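Local coordinates for protein voltage-sensor containing phosphatase (Ciona intestinalis, PDB 3V0D) that probably removes phosphate groups from membrane phosphoinositides through a PTEN-like phosphatase domain joined to a C2 domain, under control of a voltage sensor absent from this fragment, at residues Phe23-Thr28 with Phe48-Gly53; Val34-Phe39 with Ser159-Phe164; Asp93-Pro98 with Arg283-Cys288; Lys130-Thr135 with Ala176-Tyr181. The protein carries 1 engineered substitution. All blocks are in the same frame, centred on the assembly; numbering follows the deposited sequence.

Interaction 1 (Phe23-Thr28 with Phe48-Gly53); sequences FDLDLT and FRNPIG
Asn-50 presents both ends of its side-chain amide to the backbone of a single residue, Asp-26. The N-H of Asp-26 N reaches Asn-50 OD1 at 2.8 Å, and Asn-50 ND2 gives a hydrogen to Asp-26 O at 2.9 Å. Both bonds are nearly straight, with N-H...acceptor angles of 162° and 163°, yet Asn-50 ND2 stands well above the carbonyl plane of Asp-26. Two bonds of opposite direction fix the rotation of the amide, which meets Asp-26 much as the backbone of a neighbouring strand would. This matters at a corner of the tensin-type phosphatase domain: the chain turns at Asp-26, leaving the small sheet of strands 17-20 and 23-25 for the main mixed sheet, to which strand 50-51 also belongs. The carboxylate of Asp-26 is directed elsewhere, its CG anti to the backbone N (chi1 -174°), and OD1 forms a salt bridge with Arg-161. Asp-26 CB remains beside the amide, 3.4 Å from Asn-50 OD1. Outside the polar pair, buried Leu-25 lays one methyl, CD2, against the Asn-50 amide, 3.8 Å from Asn-50 CG. The same Leu-25 CD2 reaches Pro-51 CD at 4.3 Å, where the proline precedes helix 52-62.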
loop_
_atom_site.group_PDB
_atom_site.type_symbol
_atom_site.label_atom_id
_atom_site.label_comp_id
_atom_site.label_asym_id
_atom_site.label_seq_id
_atom_site.Cartn_x
_atom_site.Cartn_y
_atom_site.Cartn_z
ATOM N N PHE A 23 -23.114 6.640 -20.743
ATOM C CA PHE A 23 -22.114 6.911 -19.707
ATOM C C PHE A 23 -20.740 6.996 -20.332
ATOM O O PHE A 23 -20.460 6.356 -21.356
ATOM C CB PHE A 23 -22.112 5.816 -18.640
ATOM C CG PHE A 23 -23.376 5.758 -17.844
ATOM C CD1 PHE A 23 -24.380 4.845 -18.165
ATOM C CD2 PHE A 23 -23.579 6.632 -16.780
ATOM C CE1 PHE A 23 -25.556 4.799 -17.425
ATOM C CE2 PHE A 23 -24.752 6.584 -16.028
ATOM C CZ PHE A 23 -25.741 5.681 -16.349
ATOM N N ASP A 24 -19.890 7.804 -19.721
ATOM C CA ASP A 24 -18.507 7.908 -20.114
ATOM C C ASP A 24 -17.730 8.097 -18.823
ATOM O O ASP A 24 -17.595 9.218 -18.340
ATOM C CB ASP A 24 -18.308 9.085 -21.079
ATOM C CG ASP A 24 -16.935 9.090 -21.716
ATOM O OD1 ASP A 24 -16.773 9.788 -22.741
ATOM O OD2 ASP A 24 -16.019 8.407 -21.211
ATOM N N LEU A 25 -17.234 6.990 -18.272
ATOM C CA LEU A 25 -16.625 6.988 -16.940
ATOM C C LEU A 25 -15.321 6.203 -16.890
ATOM O O LEU A 25 -15.155 5.213 -17.616
ATOM C CB LEU A 25 -17.608 6.403 -15.910
ATOM C CG LEU A 25 -18.897 7.195 -15.646
ATOM C CD1 LEU A 25 -19.874 6.368 -14.819
ATOM C CD2 LEU A 25 -18.611 8.531 -14.948
ATOM N N ASP A 26 -14.422 6.636 -16.004
ATOM C CA ASP A 26 -13.230 5.877 -15.655
ATOM C C ASP A 26 -13.669 4.794 -14.652
ATOM O O ASP A 26 -13.755 5.032 -13.446
ATOM C CB ASP A 26 -12.178 6.819 -15.054
ATOM C CG ASP A 26 -10.835 6.144 -14.791
ATOM O OD1 ASP A 26 -10.725 4.909 -14.923
ATOM O OD2 ASP A 26 -9.857 6.886 -14.509
ATOM N N LEU A 27 -13.980 3.611 -15.167
ATOM C CA LEU A 27 -14.656 2.570 -14.409
ATOM C C LEU A 27 -14.409 1.282 -15.166
ATOM O O LEU A 27 -14.551 1.241 -16.397
ATOM C CB LEU A 27 -16.148 2.913 -14.326
ATOM C CG LEU A 27 -17.079 1.974 -13.551
ATOM C CD1 LEU A 27 -18.286 2.738 -13.027
ATOM C CD2 LEU A 27 -17.536 0.754 -14.405
ATOM N N THR A 28 -14.040 0.241 -14.422
ATOM C CA THR A 28 -13.664 -1.034 -15.001
ATOM C C THR A 28 -14.384 -2.153 -14.272
ATOM O O THR A 28 -14.298 -2.235 -13.036
ATOM C CB THR A 28 -12.139 -1.269 -14.841
ATOM O OG1 THR A 28 -11.404 -0.180 -15.426
ATOM C CG2 THR A 28 -11.694 -2.616 -15.426
ATOM N N PHE A 48 -11.183 14.930 -17.052
ATOM C CA PHE A 48 -10.335 13.986 -16.333
ATOM C C PHE A 48 -10.875 13.672 -14.956
ATOM O O PHE A 48 -10.102 13.469 -14.001
ATOM C CB PHE A 48 -8.867 14.432 -16.326
ATOM C CG PHE A 48 -8.361 14.818 -17.689
ATOM C CD1 PHE A 48 -8.552 13.969 -18.788
ATOM C CD2 PHE A 48 -7.721 16.032 -17.889
ATOM C CE1 PHE A 48 -8.096 14.334 -20.065
ATOM C CE2 PHE A 48 -7.268 16.394 -19.154
ATOM C CZ PHE A 48 -7.459 15.550 -20.243
ATOM N N ARG A 49 -12.204 13.615 -14.856
ATOM C CA ARG A 49 -12.833 13.136 -13.632
ATOM C C ARG A 49 -14.221 12.570 -13.878
ATOM O O ARG A 49 -14.898 12.942 -14.849
ATOM C CB ARG A 49 -12.867 14.244 -12.591
ATOM C CG ARG A 49 -13.578 15.478 -13.065
ATOM C CD ARG A 49 -13.041 16.771 -12.411
ATOM N NE ARG A 49 -13.844 17.149 -11.242
ATOM C CZ ARG A 49 -13.387 17.803 -10.176
ATOM N NH1 ARG A 49 -12.112 18.171 -10.105
ATOM N NH2 ARG A 49 -14.210 18.086 -9.169
ATOM N N ASN A 50 -14.631 11.670 -12.990
ATOM C CA ASN A 50 -15.956 11.095 -13.002
ATOM C C ASN A 50 -16.869 11.952 -12.142
ATOM O O ASN A 50 -16.705 11.995 -10.948
ATOM C CB ASN A 50 -15.935 9.721 -12.321
ATOM C CG ASN A 50 -15.293 8.616 -13.151
ATOM O OD1 ASN A 50 -14.848 8.828 -14.287
ATOM N ND2 ASN A 50 -15.223 7.418 -12.557
ATOM N N PRO A 51 -17.831 12.663 -12.738
ATOM C CA PRO A 51 -18.730 13.482 -11.913
ATOM C C PRO A 51 -19.579 12.593 -11.019
ATOM O O PRO A 51 -20.141 11.594 -11.488
ATOM C CB PRO A 51 -19.596 14.201 -12.952
ATOM C CG PRO A 51 -18.828 14.119 -14.247
ATOM C CD PRO A 51 -18.127 12.781 -14.174
ATOM N N ILE A 52 -19.675 12.953 -9.742
ATOM C CA ILE A 52 -20.406 12.121 -8.775
ATOM C C ILE A 52 -21.868 11.878 -9.180
ATOM O O ILE A 52 -22.388 10.787 -8.957
ATOM C CB ILE A 52 -20.308 12.685 -7.342
ATOM C CG1 ILE A 52 -20.908 11.707 -6.330
ATOM C CG2 ILE A 52 -20.955 14.077 -7.240
ATOM C CD1 ILE A 52 -20.417 11.948 -4.908
ATOM N N GLY A 53 -22.512 12.875 -9.793
ATOM C CA GLY A 53 -23.870 12.696 -10.291
ATOM C C GLY A 53 -23.965 11.579 -11.319
ATOM O O GLY A 53 -24.928 10.802 -11.312
#

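Interaction 2 (Val34-Phe39 with Ser159-Phe164); sequences VIAMSF and SRRTDF
Ala-36 is the first residue of strand 34-41 to meet Arg-161, its CB lying 3.8 Å from Arg-161 CD. Its carbonyl does not bond the arginine; Ala-36 O sits above one face of the guanidinium, toward the rim, 3.7 Å from Arg-161 NH1. Met-37 comes next; it has its CB pointing away, and its backbone makes the contact: Met-37 CA lies over the same guanidinium face, and Met-37 C is 3.6 Å from Arg-161 NH2. At Ser-38, where the strand is interrupted, Ser-38 N approaches Arg-161 NH2 obliquely at 3.6 Å. Arg-161 closes helix 150-161, and its chain bends at chi2 (68°) before running out flat along the strand. Its N-H groups find partners outside this pair of segments: NE and NH2 bond Gly-129 O and Gly-128 O in the phosphate-binding loop, NH1 bonds Thr-28 OG1 and the carboxylate of Asp-26. All three nitrogens have partners, and none of the bonds goes to strand 34-41, whose backbone only packs over one face. Asp-26 probably offsets much of the buried positive charge, and the two carbonyl bonds are consistent with Arg-161 being a second-shell support for the loop that holds the phosphate.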
loop_
_atom_site.group_PDB
_atom_site.type_symbol
_atom_site.label_atom_id
_atom_site.label_comp_id
_atom_site.label_asym_id
_atom_site.label_seq_id
_atom_site.Cartn_x
_atom_site.Cartn_y
_atom_site.Cartn_z
ATOM N N VAL A 34 -17.268 -7.038 -9.551
ATOM C CA VAL A 34 -16.233 -6.276 -8.854
ATOM C C VAL A 34 -15.743 -5.187 -9.782
ATOM O O VAL A 34 -15.156 -5.476 -10.828
ATOM C CB VAL A 34 -15.061 -7.200 -8.410
ATOM C CG1 VAL A 34 -13.977 -6.389 -7.731
ATOM C CG2 VAL A 34 -15.543 -8.325 -7.520
ATOM N N ILE A 35 -16.003 -3.936 -9.380
ATOM C CA ILE A 35 -15.679 -2.764 -10.155
ATOM C C ILE A 35 -14.525 -2.016 -9.491
ATOM O O ILE A 35 -14.488 -1.909 -8.259
ATOM C CB ILE A 35 -16.927 -1.878 -10.300
ATOM C CG1 ILE A 35 -17.965 -2.569 -11.201
ATOM C CG2 ILE A 35 -16.585 -0.477 -10.812
ATOM C CD1 ILE A 35 -19.385 -2.087 -10.941
ATOM N N ALA A 36 -13.596 -1.507 -10.314
ATOM C CA ALA A 36 -12.568 -0.576 -9.877
ATOM C C ALA A 36 -12.801 0.735 -10.606
ATOM O O ALA A 36 -13.050 0.740 -11.812
ATOM C CB ALA A 36 -11.201 -1.116 -10.206
ATOM N N MET A 37 -12.708 1.867 -9.907
ATOM C CA MET A 37 -12.976 3.159 -10.551
ATOM C C MET A 37 -12.198 4.266 -9.849
ATOM O O MET A 37 -11.630 4.062 -8.763
ATOM C CB MET A 37 -14.488 3.437 -10.590
ATOM C CG MET A 37 -15.078 3.598 -9.200
ATOM S SD MET A 37 -16.877 3.728 -9.296
ATOM C CE MET A 37 -17.254 4.057 -7.564
ATOM N N SER A 38 -12.177 5.438 -10.474
ATOM C CA SER A 38 -11.546 6.616 -9.891
ATOM C C SER A 38 -12.519 7.363 -8.969
ATOM O O SER A 38 -13.662 6.924 -8.748
ATOM C CB SER A 38 -10.999 7.511 -11.002
ATOM O OG SER A 38 -12.020 7.840 -11.894
ATOM N N PHE A 39 -12.052 8.474 -8.407
ATOM C CA PHE A 39 -12.822 9.167 -7.393
ATOM C C PHE A 39 -14.099 9.815 -7.969
ATOM O O PHE A 39 -14.040 10.473 -9.019
ATOM C CB PHE A 39 -11.959 10.262 -6.784
ATOM C CG PHE A 39 -12.501 10.796 -5.486
ATOM C CD1 PHE A 39 -12.188 10.151 -4.294
ATOM C CD2 PHE A 39 -13.308 11.926 -5.428
ATOM C CE1 PHE A 39 -12.660 10.596 -3.080
ATOM C CE2 PHE A 39 -13.791 12.396 -4.190
ATOM C CZ PHE A 39 -13.461 11.715 -3.022
ATOM N N SER A 159 -3.874 -6.461 -15.199
ATOM C CA SER A 159 -4.268 -6.750 -16.576
ATOM C C SER A 159 -5.600 -6.130 -16.941
ATOM O O SER A 159 -5.856 -5.829 -18.106
ATOM C CB SER A 159 -4.308 -8.264 -16.830
ATOM O OG SER A 159 -5.479 -8.910 -16.338
ATOM N N ARG A 160 -6.473 -5.961 -15.947
ATOM C CA ARG A 160 -7.815 -5.411 -16.208
ATOM C C ARG A 160 -7.867 -3.897 -16.098
ATOM O O ARG A 160 -8.652 -3.269 -16.795
ATOM C CB ARG A 160 -8.868 -6.082 -15.318
ATOM C CG ARG A 160 -9.018 -7.574 -15.594
ATOM C CD ARG A 160 -8.711 -7.873 -17.059
ATOM N NE ARG A 160 -9.326 -9.098 -17.523
ATOM C CZ ARG A 160 -8.668 -10.155 -17.976
ATOM N NH1 ARG A 160 -7.332 -10.173 -18.028
ATOM N NH2 ARG A 160 -9.377 -11.192 -18.398
ATOM N N ARG A 161 -7.063 -3.321 -15.205
ATOM C CA ARG A 161 -7.172 -1.921 -14.832
ATOM C C ARG A 161 -6.069 -1.034 -15.408
ATOM O O ARG A 161 -6.214 0.189 -15.423
ATOM C CB ARG A 161 -7.251 -1.824 -13.288
ATOM C CG ARG A 161 -7.498 -0.449 -12.724
ATOM C CD ARG A 161 -8.908 0.065 -13.063
ATOM N NE ARG A 161 -9.053 1.394 -12.489
ATOM C CZ ARG A 161 -9.753 2.389 -13.019
ATOM N NH1 ARG A 161 -10.525 2.196 -14.086
ATOM N NH2 ARG A 161 -9.727 3.573 -12.431
ATOM N N THR A 162 -4.989 -1.632 -15.906
ATOM C CA THR A 162 -3.831 -0.862 -16.388
ATOM C C THR A 162 -3.321 -1.427 -17.706
ATOM O O THR A 162 -3.881 -2.388 -18.235
ATOM C CB THR A 162 -2.653 -0.847 -15.363
ATOM O OG1 THR A 162 -1.934 -2.088 -15.426
ATOM C CG2 THR A 162 -3.156 -0.589 -13.937
ATOM N N ASP A 163 -2.247 -0.841 -18.231
ATOM C CA ASP A 163 -1.635 -1.355 -19.459
ATOM C C ASP A 163 -0.826 -2.634 -19.263
ATOM O O ASP A 163 -0.354 -3.213 -20.242
ATOM C CB ASP A 163 -0.792 -0.276 -20.149
ATOM C CG ASP A 163 -1.642 0.767 -20.863
ATOM O OD1 ASP A 163 -1.077 1.796 -21.292
ATOM O OD2 ASP A 163 -2.870 0.568 -20.998
ATOM N N PHE A 164 -0.679 -3.081 -18.013
ATOM C CA PHE A 164 0.025 -4.331 -17.722
ATOM C C PHE A 164 -0.575 -5.519 -18.464
ATOM O O PHE A 164 -1.796 -5.660 -18.555
ATOM C CB PHE A 164 0.023 -4.625 -16.215
ATOM C CG PHE A 164 0.591 -5.982 -15.860
ATOM C CD1 PHE A 164 1.975 -6.175 -15.791
ATOM C CD2 PHE A 164 -0.249 -7.072 -15.622
ATOM C CE1 PHE A 164 2.525 -7.429 -15.486
ATOM C CE2 PHE A 164 0.279 -8.323 -15.322
ATOM C CZ PHE A 164 1.676 -8.507 -15.253
#

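Interaction 3 (Asp93-Pro98 with Arg283-Cys288)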
loop_
_atom_site.group_PDB
_atom_site.type_symbol
_atom_site.label_atom_id
_atom_site.label_comp_id
_atom_site.label_asym_id
_atom_site.label_seq_id
_atom_site.Cartn_x
_atom_site.Cartn_y
_atom_site.Cartn_z
ATOM N N ASP A 93 -3.911 6.356 3.127
ATOM C CA ASP A 93 -3.215 7.456 2.470
ATOM C C ASP A 93 -2.737 7.022 1.086
ATOM O O ASP A 93 -2.328 5.867 0.884
ATOM C CB ASP A 93 -1.997 7.878 3.283
ATOM C CG ASP A 93 -2.324 8.471 4.623
ATOM O OD1 ASP A 93 -3.483 8.812 4.920
ATOM O OD2 ASP A 93 -1.353 8.632 5.404
ATOM N N ASP A 94 -2.737 7.956 0.143
ATOM C CA ASP A 94 -2.279 7.638 -1.204
ATOM C C ASP A 94 -0.858 7.070 -1.136
ATOM O O ASP A 94 -0.014 7.553 -0.354
ATOM C CB ASP A 94 -2.338 8.892 -2.074
ATOM C CG ASP A 94 -2.395 8.588 -3.561
ATOM O OD1 ASP A 94 -2.495 9.554 -4.349
ATOM O OD2 ASP A 94 -2.382 7.397 -3.920
ATOM N N HIS A 95 -0.610 6.022 -1.915
ATOM C CA HIS A 95 0.729 5.400 -1.961
ATOM C C HIS A 95 1.085 4.678 -0.675
ATOM O O HIS A 95 2.257 4.380 -0.451
ATOM C CB HIS A 95 1.847 6.380 -2.368
ATOM C CG HIS A 95 1.445 7.279 -3.463
ATOM N ND1 HIS A 95 1.087 6.836 -4.717
ATOM C CD2 HIS A 95 1.319 8.615 -3.475
ATOM C CE1 HIS A 95 0.754 7.881 -5.461
ATOM N NE2 HIS A 95 0.906 8.975 -4.736
ATOM N N ASN A 96 0.069 4.344 0.124
ATOM C CA ASN A 96 0.267 3.634 1.367
ATOM C C ASN A 96 -0.735 2.474 1.467
ATOM O O ASN A 96 -1.366 2.101 0.474
ATOM C CB ASN A 96 0.205 4.621 2.549
ATOM C CG ASN A 96 1.448 5.498 2.588
ATOM O OD1 ASN A 96 2.490 5.084 3.105
ATOM N ND2 ASN A 96 1.370 6.695 2.034
ATOM N N VAL A 97 -0.837 1.863 2.646
ATOM C CA VAL A 97 -1.586 0.624 2.839
ATOM C C VAL A 97 -2.587 0.786 3.957
ATOM O O VAL A 97 -2.402 1.597 4.866
ATOM C CB VAL A 97 -0.646 -0.590 3.145
ATOM C CG1 VAL A 97 0.173 -0.956 1.909
ATOM C CG2 VAL A 97 0.225 -0.335 4.361
ATOM N N PRO A 98 -3.647 -0.039 3.941
ATOM C CA PRO A 98 -4.525 -0.130 5.111
ATOM C C PRO A 98 -3.792 -0.872 6.238
ATOM O O PRO A 98 -2.900 -1.684 5.988
ATOM C CB PRO A 98 -5.669 -1.010 4.592
ATOM C CG PRO A 98 -5.005 -1.938 3.618
ATOM C CD PRO A 98 -3.980 -1.051 2.910
ATOM N N ARG A 283 13.084 12.786 -3.961
ATOM C CA ARG A 283 11.936 12.239 -3.252
ATOM C C ARG A 283 10.972 11.579 -4.224
ATOM O O ARG A 283 10.789 12.050 -5.344
ATOM C CB ARG A 283 11.224 13.337 -2.478
ATOM C CG ARG A 283 12.093 14.062 -1.481
ATOM C CD ARG A 283 11.319 15.149 -0.756
ATOM N NE ARG A 283 12.220 15.908 0.103
ATOM C CZ ARG A 283 11.859 16.888 0.929
ATOM N NH1 ARG A 283 10.585 17.256 1.031
ATOM N NH2 ARG A 283 12.788 17.507 1.654
ATOM N N GLY A 284 10.373 10.470 -3.803
ATOM C CA GLY A 284 9.337 9.790 -4.572
ATOM C C GLY A 284 7.986 10.066 -3.951
ATOM O O GLY A 284 7.678 11.206 -3.599
ATOM N N TYR A 285 7.193 9.026 -3.771
ATOM C CA TYR A 285 5.969 9.142 -3.003
ATOM C C TYR A 285 6.311 9.412 -1.548
ATOM O O TYR A 285 7.428 9.169 -1.075
ATOM C CB TYR A 285 5.204 7.824 -3.060
ATOM C CG TYR A 285 4.779 7.326 -4.412
ATOM C CD1 TYR A 285 4.297 8.201 -5.382
ATOM C CD2 TYR A 285 4.804 5.967 -4.681
ATOM C CE1 TYR A 285 3.836 7.706 -6.626
ATOM C CE2 TYR A 285 4.355 5.466 -5.874
ATOM C CZ TYR A 285 3.882 6.339 -6.853
ATOM O OH TYR A 285 3.426 5.826 -8.046
ATOM N N ASP A 286 5.308 9.889 -0.823
ATOM C CA ASP A 286 5.406 10.056 0.627
ATOM C C ASP A 286 6.432 11.104 1.041
ATOM O O ASP A 286 6.902 11.107 2.183
ATOM C CB ASP A 286 5.632 8.720 1.348
ATOM C CG ASP A 286 4.918 8.668 2.682
ATOM O OD1 ASP A 286 3.661 8.575 2.681
ATOM O OD2 ASP A 286 5.607 8.680 3.710
ATOM N N ASN A 287 6.746 12.016 0.124
ATOM C CA ASN A 287 7.643 13.115 0.408
ATOM C C ASN A 287 8.973 12.692 1.003
ATOM O O ASN A 287 9.538 13.392 1.841
ATOM C CB ASN A 287 6.943 14.152 1.301
ATOM C CG ASN A 287 7.641 15.489 1.286
ATOM O OD1 ASN A 287 8.195 15.904 0.269
ATOM N ND2 ASN A 287 7.637 16.161 2.419
ATOM N N CYS A 288 9.499 11.575 0.533
ATOM C CA CYS A 288 10.822 11.141 0.991
ATOM C C CYS A 288 11.490 10.263 -0.048
ATOM O O CYS A 288 10.820 9.734 -0.949
ATOM C CB CYS A 288 10.744 10.441 2.365
ATOM S SG CYS A 288 9.874 8.862 2.355
#
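Two loops meet at the junction between the phosphatase and C2 domains, one following strand 87-92 of the phosphatase and one leading to strand 290-295 of the C2 domain. His-95 and Tyr-285 meet across it in an offset stack, centroids 3.6 Å apart and planes only 5° from parallel. The rings overlap deeply, Tyr-285 CD1 standing above the centre of the imidazole, while Asp-94 OD2 covers the opposite face of that ring. A type II turn from Asp-93 to Asn-96 puts His-95 at its third position and so holds the ring out toward the C2 loop. In Tyr-285, CG beside the backbone N (chi1 -60°) brings the Tyr-285 ring over the face of His-95; its OH goes on to Lys-316 NZ. Next to the stack, Asn-96 ND2 donates to Asp-286 OD1 at 3.0 Å, meeting the carboxylate on its anti side and 35° out of its plane. The same ND2 also gives a bent bond to Asp-94 O at 2.9 Å, within the turn, and Asn-96 OD1 accepts from Trp-293. Lys-271 and Arg-273 pair with the Asp-286 carboxylate and probably neutralise it. A phosphate ion lies about 5 Å from the His-95 side chain between nearest atoms, which suggests that the stack lies close to the active-site pocket, at an interface between phosphatase and C2 domains, as in PTEN.

Interaction 4 (Lys130-Thr135 with Ala176-Tyr181). With PO4 (phosphate ion), chain C.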
loop_
_atom_site.group_PDB
_atom_site.type_symbol
_atom_site.label_atom_id
_atom_site.label_comp_id
_atom_site.label_asym_id
_atom_site.label_seq_id
_atom_site.Cartn_x
_atom_site.Cartn_y
_atom_site.Cartn_z
ATOM N N LYS A 130 -6.110 2.998 -8.782
ATOM C CA LYS A 130 -4.976 2.161 -9.141
ATOM C C LYS A 130 -4.368 1.483 -7.899
ATOM O O LYS A 130 -4.806 0.413 -7.572
ATOM C CB LYS A 130 -3.947 2.859 -10.018
ATOM C CG LYS A 130 -3.058 1.832 -10.668
ATOM C CD LYS A 130 -2.138 2.438 -11.691
ATOM C CE LYS A 130 -1.088 3.286 -11.020
ATOM N NZ LYS A 130 -0.130 3.787 -12.024
ATOM N N GLY A 131 -3.400 2.074 -7.219
ATOM C CA GLY A 131 -2.668 1.361 -6.190
ATOM C C GLY A 131 -3.491 0.928 -4.991
ATOM O O GLY A 131 -3.467 -0.250 -4.597
ATOM N N ARG A 132 -4.199 1.858 -4.355
ATOM C CA ARG A 132 -4.982 1.466 -3.178
ATOM C C ARG A 132 -6.119 0.537 -3.580
ATOM O O ARG A 132 -6.377 -0.485 -2.935
ATOM C CB ARG A 132 -5.536 2.717 -2.476
ATOM C CG ARG A 132 -4.439 3.511 -1.759
ATOM C CD ARG A 132 -4.989 4.822 -1.236
ATOM N NE ARG A 132 -5.201 5.786 -2.304
ATOM C CZ ARG A 132 -5.550 7.046 -2.096
ATOM N NH1 ARG A 132 -5.812 7.462 -0.851
ATOM N NH2 ARG A 132 -5.656 7.891 -3.119
ATOM N N THR A 133 -6.805 0.899 -4.660
ATOM C CA THR A 133 -7.871 0.066 -5.208
ATOM C C THR A 133 -7.366 -1.351 -5.491
ATOM O O THR A 133 -8.026 -2.346 -5.138
ATOM C CB THR A 133 -8.480 0.749 -6.433
ATOM O OG1 THR A 133 -9.219 1.881 -5.995
ATOM C CG2 THR A 133 -9.444 -0.157 -7.167
ATOM N N GLY A 134 -6.205 -1.464 -6.131
ATOM C CA GLY A 134 -5.681 -2.777 -6.460
ATOM C C GLY A 134 -5.358 -3.607 -5.230
ATOM O O GLY A 134 -5.468 -4.829 -5.258
ATOM N N THR A 135 -4.941 -2.967 -4.138
ATOM C CA THR A 135 -4.620 -3.695 -2.918
ATOM C C THR A 135 -5.886 -4.411 -2.424
ATOM O O THR A 135 -5.848 -5.600 -2.056
ATOM C CB THR A 135 -4.115 -2.729 -1.819
ATOM O OG1 THR A 135 -3.021 -1.948 -2.304
ATOM C CG2 THR A 135 -3.668 -3.457 -0.590
ATOM N N ALA A 176 5.533 -1.228 -3.459
ATOM C CA ALA A 176 6.039 -2.450 -2.855
ATOM C C ALA A 176 5.286 -2.845 -1.590
ATOM O O ALA A 176 5.020 -4.036 -1.363
ATOM C CB ALA A 176 7.516 -2.351 -2.568
ATOM N N SER A 177 4.937 -1.878 -0.734
ATOM C CA SER A 177 4.194 -2.243 0.462
ATOM C C SER A 177 2.783 -2.707 0.126
ATOM O O SER A 177 2.254 -3.594 0.805
ATOM C CB SER A 177 4.108 -1.089 1.465
ATOM O OG SER A 177 5.388 -0.714 1.940
ATOM N N GLN A 178 2.160 -2.131 -0.890
ATOM C CA GLN A 178 0.853 -2.606 -1.336
ATOM C C GLN A 178 0.930 -4.074 -1.767
ATOM O O GLN A 178 0.100 -4.908 -1.363
ATOM C CB GLN A 178 0.302 -1.694 -2.429
ATOM C CG GLN A 178 -0.134 -0.351 -1.866
ATOM C CD GLN A 178 -0.424 0.706 -2.905
ATOM O OE1 GLN A 178 -0.115 0.556 -4.090
ATOM N NE2 GLN A 178 -1.025 1.807 -2.451
ATOM N N ILE A 179 1.954 -4.428 -2.544
ATOM C CA ILE A 179 2.176 -5.829 -2.895
ATOM C C ILE A 179 2.367 -6.682 -1.647
ATOM O O ILE A 179 1.770 -7.778 -1.520
ATOM C CB ILE A 179 3.387 -5.944 -3.855
ATOM C CG1 ILE A 179 3.035 -5.331 -5.202
ATOM C CG2 ILE A 179 3.854 -7.393 -4.016
ATOM C CD1 ILE A 179 4.254 -5.133 -6.122
ATOM N N ARG A 180 3.197 -6.214 -0.715
ATOM C CA ARG A 180 3.456 -6.949 0.507
ATOM C C ARG A 180 2.161 -7.196 1.288
ATOM O O ARG A 180 1.983 -8.272 1.859
ATOM C CB ARG A 180 4.480 -6.190 1.338
ATOM C CG ARG A 180 4.778 -6.817 2.675
ATOM C CD ARG A 180 6.088 -6.293 3.284
ATOM N NE ARG A 180 6.355 -4.872 3.066
ATOM C CZ ARG A 180 7.165 -4.348 2.142
ATOM N NH1 ARG A 180 7.267 -3.040 2.094
ATOM N NH2 ARG A 180 7.882 -5.077 1.286
ATOM N N TYR A 181 1.278 -6.204 1.353
ATOM C CA TYR A 181 0.067 -6.327 2.152
ATOM C C TYR A 181 -0.931 -7.302 1.538
ATOM O O TYR A 181 -1.622 -8.013 2.276
ATOM C CB TYR A 181 -0.523 -4.935 2.464
ATOM C CG TYR A 181 0.080 -4.389 3.746
ATOM C CD1 TYR A 181 1.465 -4.200 3.881
ATOM C CD2 TYR A 181 -0.721 -4.158 4.864
ATOM C CE1 TYR A 181 2.026 -3.804 5.051
ATOM C CE2 TYR A 181 -0.146 -3.777 6.087
ATOM C CZ TYR A 181 1.227 -3.619 6.169
ATOM O OH TYR A 181 1.830 -3.290 7.364
HETATM P P PO4 C . -4.797 5.523 -6.144
HETATM O O1 PO4 C . -3.306 5.877 -6.001
HETATM O O2 PO4 C . -5.599 6.654 -5.543
HETATM O O3 PO4 C . -5.085 5.390 -7.613
HETATM O O4 PO4 C . -5.063 4.266 -5.436
#
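Gly-131 O, beside the Gln-178 amide, is gripped twice from within its own helix: Thr-135 N at 3.1 Å and Thr-135 OG1 at 2.9 Å reach it from opposite faces of its plane. The hydroxyl sits beside the Thr-135 backbone N (chi1 -54°), a rotation that also lays OG1 against the Gln-178 side chain, 3.3 Å from Gln-178 CG. Segments 131-135 and 176-181 of the two helices run nearly parallel, at 11°, and Gln-178 spans the gap in extended form. Its amide rests on the backbone of Gly-131, where no side chain intervenes, with Gln-178 OE1 3.4 Å from Gly-131 CA. No hydrogen bond joins the two segments; Gln-178 OE1 accepts from Thr-175 N and NE2 donates to Asn-96 O. Lys-130 to Arg-132 end the P-loop of the phosphatase signature, which also bears the engineered Ser-126 and holds a phosphate ion. Lys-130 N bonds phosphate O3 at 2.9 Å and Arg-132 N bonds O4 at 2.8 Å. Arg-132 NH2 meets phosphate O2 near the guanidinium plane at 2.7 Å, while NH1 is held by Glu-75. The helix start and the arginine probably stabilise the anion, while Gln-178 packs on the same loop's backbone without bonding it.

From the N terminus, interaction 1 closes the first and shortest loop, joining the strand corner at 23-28 to the start of helix 52-62. Before it closes, strand 34-41 opens interaction 2, so the two cross; they meet in the main sheet, where strands 27-29 and 50-51 both flank 34-41. Interaction 2 ends at the C-terminal end of helix 150-161, after the opening of interactions 3 and 4, and crosses both. Interaction 4, between helices 131-143 and 176-191, is nested in the long loop that interaction 3 closes from phosphatase to C2 domain. Interactions 1, 2 and 4 stay within the phosphatase; interaction 3, about 11 Å centre to centre from interaction 4, carries the chain of contacts into the second domain.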